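Local atomic coordinates of protein K7 (Vaccinia virus WR, PDB entry 3JRV), a protein that counters host innate immunity as a Bcl-2-like virulence factor, binding the RNA helicase DDX3 to block IRF3 activation and binding TRAF6 and IRAK2 to prevent NF-kappa-B activation. Residues E32-R37 and A100-C105; V40-K45 and K116-R121. All coordinates share one frame; numbering follows the deposited sequence.

Interaction 1: E32-R37 and A100-C105; sequences EYITWR and ATIGIC
Ile34 pushes its CD1 methyl over the backbone of helix 95-114, 3.6 Å from Ile102 O and 3.7 Å from Cys105 CB. CG1 lies anti to the carbonyl carbon (chi1 -67°), which carries the end of the chain across to the other helix, and the short side chain of Cys105 is consistent with the methyl reaching its CB. The Ile102 CG2 methyl lies near both Ile34 and Tyr33 of the facing turn: it sits 4.4 Å from Ile34 CD1 and, obliquely, 4.4 Å from Tyr33 CE2. The two short segments run in broadly the same direction, their axes 37° apart and 10.3 Å from each other at closest approach, as part of the helical bundle of the Bcl-2-like fold. Tyr33 brings a hydroxyl into this interior, where Arg37 NH1 donates to Tyr33 OH at 2.7 Å with the oxygen in the guanidinium plane. Arg37 in turn forms salt bridges to Asp61 and Glu110, so its buried charge is probably balanced. Aromatic packing from the bound DDX3 peptide, a separate molecule, reaches Ile34, Thr35 and Cys105. With no hydrogen bond between them, the two segments meet through apolar packing, including a methyl set against a backbone carbonyl oxygen, so side-chain shape rather than polar pairing fits one to the other.

Interaction 2: V40-K45 and K116-R121; sequences VIVFNK and KISESR
Ile117 O accepts a hydrogen bond from Asn38 ND2, one turn before Val42 on helix 26-42, and lies 4.2 Å from Val42 CG2. Two helix ends meet here, and each is closed by a Schellman motif with a residue of positive phi at its C-prime position. In the first, Asn44 (phi 43°) turns the chain so that Lys45 N bonds to Val40 O at 2.9 Å and Asn44 N to Ile41 O at 3.2 Å; asparagine enters this left-handed conformation more readily than most residues. In the second, Lys116 (phi 60°) plays the same part at the end of helix 95-114, with Ile117 N returning to Trp112 O. The chain leaving that turn passes along Val42. There the CB of Ser118 points toward the helix, and a short side chain suits a place where the loop backbone, at Ile117 O, already lies near the same valine methyl.

Val42 divides its two methyls between neighbours. With CG1 anti to the backbone N (chi1 172°), CG2 is the branch that meets the loop, while CG1 lies over one face of the Phe43 ring, toward its rim, 3.6 Å above the plane. Beyond Ser118 the loop tightens into a 3-10 turn, in which Arg121 N bonds to Ser118 O at 3.0 Å, and Arg121 makes a cation-pi contact with Trp112. The closest touch between the two segments is carbon on carbon, Val42 CG2 to Ser118 CB at 3.9 Å.

Both interactions join helix 26-42 to helix 95-114 or the loop that follows it, but at different depths. The centre of interaction 1 lies about 1 Å from the centre of the chain, and all its touching residues are buried; interaction 2, some 14 Å away between centres, is a surface contact at the C-terminal ends of the same two helices. In 32-37 and 100-105 largely apolar side chains pack between helix bodies, beside an arginine balanced by acids. In 40-45 and 116-121 a single methyl from the last helical residue of 26-42 meets a serine in the loop after helix 95-114, between two ends closed by Schellman motifs.

Interaction 1: E32-R37 and A100-C105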
# COMPACT_ATOMS: atom_id res chain seq x y z
N GLU A 32 -4.10 -3.57 -4.61
CA GLU A 32 -4.71 -4.65 -3.83
C GLU A 32 -4.14 -4.71 -2.41
O GLU A 32 -4.87 -4.99 -1.45
CB GLU A 32 -4.54 -6.00 -4.56
CG GLU A 32 -4.93 -7.20 -3.84
CD GLU A 32 -4.59 -8.42 -4.67
OE1 GLU A 32 -5.18 -8.57 -5.78
OE2 GLU A 32 -3.67 -9.14 -4.21
N TYR A 33 -2.81 -4.63 -2.31
CA TYR A 33 -2.11 -4.77 -1.05
C TYR A 33 -2.60 -3.66 -0.09
O TYR A 33 -2.82 -3.93 1.12
CB TYR A 33 -0.60 -4.69 -1.31
CG TYR A 33 0.18 -4.47 -0.03
CD1 TYR A 33 0.29 -5.47 0.92
CD2 TYR A 33 0.73 -3.21 0.24
CE1 TYR A 33 0.94 -5.24 2.19
CE2 TYR A 33 1.40 -2.96 1.42
CZ TYR A 33 1.47 -3.95 2.43
OH TYR A 33 2.13 -3.73 3.62
N ILE A 34 -2.69 -2.41 -0.57
CA ILE A 34 -3.14 -1.33 0.31
C ILE A 34 -4.58 -1.60 0.79
O ILE A 34 -4.92 -1.41 1.98
CB ILE A 34 -3.03 0.04 -0.42
CG1 ILE A 34 -1.54 0.37 -0.68
CG2 ILE A 34 -3.79 1.13 0.38
CD1 ILE A 34 -0.66 0.38 0.59
N THR A 35 -5.42 -2.13 -0.10
CA THR A 35 -6.76 -2.56 0.36
C THR A 35 -6.70 -3.70 1.39
O THR A 35 -7.35 -3.68 2.43
CB THR A 35 -7.59 -3.01 -0.83
OG1 THR A 35 -7.83 -1.89 -1.68
CG2 THR A 35 -8.91 -3.66 -0.33
N TRP A 36 -5.83 -4.68 1.14
CA TRP A 36 -5.71 -5.81 2.04
C TRP A 36 -5.34 -5.37 3.47
O TRP A 36 -5.82 -5.95 4.44
CB TRP A 36 -4.68 -6.79 1.45
CG TRP A 36 -4.49 -8.03 2.30
CD1 TRP A 36 -5.26 -9.19 2.26
CD2 TRP A 36 -3.43 -8.30 3.22
NE1 TRP A 36 -4.75 -10.13 3.13
CE2 TRP A 36 -3.62 -9.62 3.72
CE3 TRP A 36 -2.30 -7.57 3.64
CZ2 TRP A 36 -2.73 -10.21 4.64
CZ3 TRP A 36 -1.41 -8.15 4.57
CH2 TRP A 36 -1.63 -9.47 5.05
N ARG A 37 -4.45 -4.38 3.63
CA ARG A 37 -4.05 -3.97 5.00
C ARG A 37 -5.26 -3.41 5.78
O ARG A 37 -5.25 -3.42 7.00
CB ARG A 37 -2.93 -2.89 4.94
CG ARG A 37 -1.59 -3.53 4.41
CD ARG A 37 -1.01 -4.58 5.39
NE ARG A 37 -0.74 -4.01 6.71
CZ ARG A 37 0.40 -3.39 7.08
NH1 ARG A 37 1.38 -3.17 6.20
NH2 ARG A 37 0.52 -2.89 8.31
N ALA A 100 8.65 4.45 1.43
CA ALA A 100 8.03 5.12 2.59
C ALA A 100 6.59 5.47 2.28
O ALA A 100 5.72 5.37 3.16
CB ALA A 100 8.79 6.38 2.93
N THR A 101 6.31 5.89 1.06
CA THR A 101 4.95 6.36 0.71
C THR A 101 4.02 5.15 0.66
O THR A 101 2.89 5.21 1.15
CB THR A 101 4.94 7.09 -0.66
OG1 THR A 101 5.78 8.24 -0.57
CG2 THR A 101 3.52 7.58 -1.08
N ILE A 102 4.46 4.04 0.07
CA ILE A 102 3.66 2.82 0.13
C ILE A 102 3.41 2.39 1.58
O ILE A 102 2.28 1.99 1.94
CB ILE A 102 4.34 1.68 -0.70
CG1 ILE A 102 4.37 2.11 -2.17
CG2 ILE A 102 3.60 0.34 -0.49
CD1 ILE A 102 5.31 1.25 -3.02
N GLY A 103 4.47 2.42 2.41
CA GLY A 103 4.37 2.14 3.84
C GLY A 103 3.32 3.02 4.51
O GLY A 103 2.55 2.52 5.36
N ILE A 104 3.34 4.32 4.20
CA ILE A 104 2.39 5.28 4.80
C ILE A 104 0.98 4.97 4.38
O ILE A 104 0.07 5.00 5.22
CB ILE A 104 2.78 6.80 4.46
CG1 ILE A 104 4.00 7.16 5.28
CG2 ILE A 104 1.56 7.71 4.72
CD1 ILE A 104 3.62 7.58 6.70
N CYS A 105 0.79 4.66 3.09
CA CYS A 105 -0.55 4.30 2.63
C CYS A 105 -1.04 3.07 3.40
O CYS A 105 -2.23 3.03 3.78
CB CYS A 105 -0.56 4.03 1.13
SG CYS A 105 -0.38 5.52 0.16

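Interaction 2: V40-K45 and K116-R121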
# COMPACT_ATOMS: atom_id res chain seq x y z
N VAL A 40 -7.95 -6.96 6.08
CA VAL A 40 -7.52 -8.01 6.99
C VAL A 40 -7.89 -7.64 8.43
O VAL A 40 -8.19 -8.53 9.22
CB VAL A 40 -5.96 -8.27 6.81
CG1 VAL A 40 -5.17 -7.13 7.46
CG2 VAL A 40 -5.57 -9.64 7.36
N ILE A 41 -7.96 -6.34 8.72
CA ILE A 41 -8.38 -5.88 10.08
C ILE A 41 -9.92 -5.84 10.18
O ILE A 41 -10.51 -6.39 11.14
CB ILE A 41 -7.83 -4.47 10.39
CG1 ILE A 41 -6.30 -4.42 10.34
CG2 ILE A 41 -8.32 -3.99 11.78
CD1 ILE A 41 -5.59 -5.44 11.21
N VAL A 42 -10.57 -5.25 9.18
CA VAL A 42 -12.05 -5.09 9.13
C VAL A 42 -12.78 -6.44 9.28
O VAL A 42 -13.80 -6.54 10.01
CB VAL A 42 -12.47 -4.35 7.82
CG1 VAL A 42 -14.02 -4.32 7.63
CG2 VAL A 42 -11.95 -2.91 7.89
N PHE A 43 -12.25 -7.47 8.62
CA PHE A 43 -12.88 -8.80 8.65
C PHE A 43 -12.13 -9.85 9.50
O PHE A 43 -12.46 -11.06 9.51
CB PHE A 43 -13.18 -9.30 7.23
CG PHE A 43 -14.09 -8.36 6.46
CD1 PHE A 43 -15.45 -8.25 6.79
CD2 PHE A 43 -13.55 -7.50 5.54
CE1 PHE A 43 -16.25 -7.36 6.12
CE2 PHE A 43 -14.34 -6.62 4.84
CZ PHE A 43 -15.68 -6.51 5.17
N ASN A 44 -11.18 -9.38 10.31
CA ASN A 44 -10.34 -10.26 11.12
C ASN A 44 -9.88 -11.49 10.35
O ASN A 44 -10.10 -12.63 10.75
CB ASN A 44 -11.03 -10.68 12.43
CG ASN A 44 -10.07 -11.37 13.36
OD1 ASN A 44 -8.87 -11.08 13.32
ND2 ASN A 44 -10.55 -12.44 14.04
N LYS A 45 -9.19 -11.24 9.24
CA LYS A 45 -8.58 -12.31 8.50
C LYS A 45 -7.17 -12.45 9.08
O LYS A 45 -6.71 -11.59 9.86
CB LYS A 45 -8.61 -11.95 7.01
CG LYS A 45 -10.01 -11.90 6.43
CD LYS A 45 -10.64 -13.26 6.59
CE LYS A 45 -11.88 -13.40 5.72
NZ LYS A 45 -12.56 -14.69 5.99
N LYS A 116 -12.60 0.94 12.64
CA LYS A 116 -13.84 0.51 11.97
C LYS A 116 -14.25 1.42 10.79
O LYS A 116 -15.46 1.64 10.50
CB LYS A 116 -15.00 0.34 12.99
CG LYS A 116 -14.80 -0.84 13.94
CD LYS A 116 -15.97 -1.00 14.92
CE LYS A 116 -15.59 -1.90 16.09
NZ LYS A 116 -15.45 -3.31 15.61
N ILE A 117 -13.23 1.87 10.06
CA ILE A 117 -13.43 2.68 8.88
C ILE A 117 -12.96 1.89 7.67
O ILE A 117 -11.87 1.29 7.72
CB ILE A 117 -12.63 3.98 8.98
CG1 ILE A 117 -13.24 4.89 10.06
CG2 ILE A 117 -12.70 4.69 7.66
CD1 ILE A 117 -12.33 6.08 10.41
N SER A 118 -13.75 1.88 6.60
CA SER A 118 -13.36 1.14 5.39
C SER A 118 -13.95 1.79 4.15
O SER A 118 -13.34 2.73 3.59
CB SER A 118 -13.75 -0.36 5.50
OG SER A 118 -15.15 -0.53 5.69
N GLU A 119 -15.18 1.42 3.78
CA GLU A 119 -15.73 1.85 2.51
C GLU A 119 -15.95 3.36 2.39
O GLU A 119 -15.93 3.89 1.28
CB GLU A 119 -17.05 1.10 2.24
CG GLU A 119 -16.84 -0.39 2.39
CD GLU A 119 -18.06 -1.18 1.99
OE1 GLU A 119 -18.62 -0.88 0.93
OE2 GLU A 119 -18.45 -2.07 2.77
N SER A 120 -16.14 4.04 3.51
CA SER A 120 -16.41 5.47 3.47
C SER A 120 -15.17 6.25 3.02
O SER A 120 -15.29 7.42 2.62
CB SER A 120 -16.89 5.99 4.85
OG SER A 120 -15.80 5.97 5.75
N ARG A 121 -14.01 5.59 2.99
CA ARG A 121 -12.75 6.25 2.54
C ARG A 121 -12.17 5.64 1.29
O ARG A 121 -11.00 5.95 0.89
CB ARG A 121 -11.69 6.20 3.66
CG ARG A 121 -12.13 6.85 4.95
CD ARG A 121 -12.28 8.35 4.84
NE ARG A 121 -12.16 8.92 6.18
CZ ARG A 121 -13.11 8.83 7.12
NH1 ARG A 121 -14.28 8.25 6.85
NH2 ARG A 121 -12.90 9.35 8.32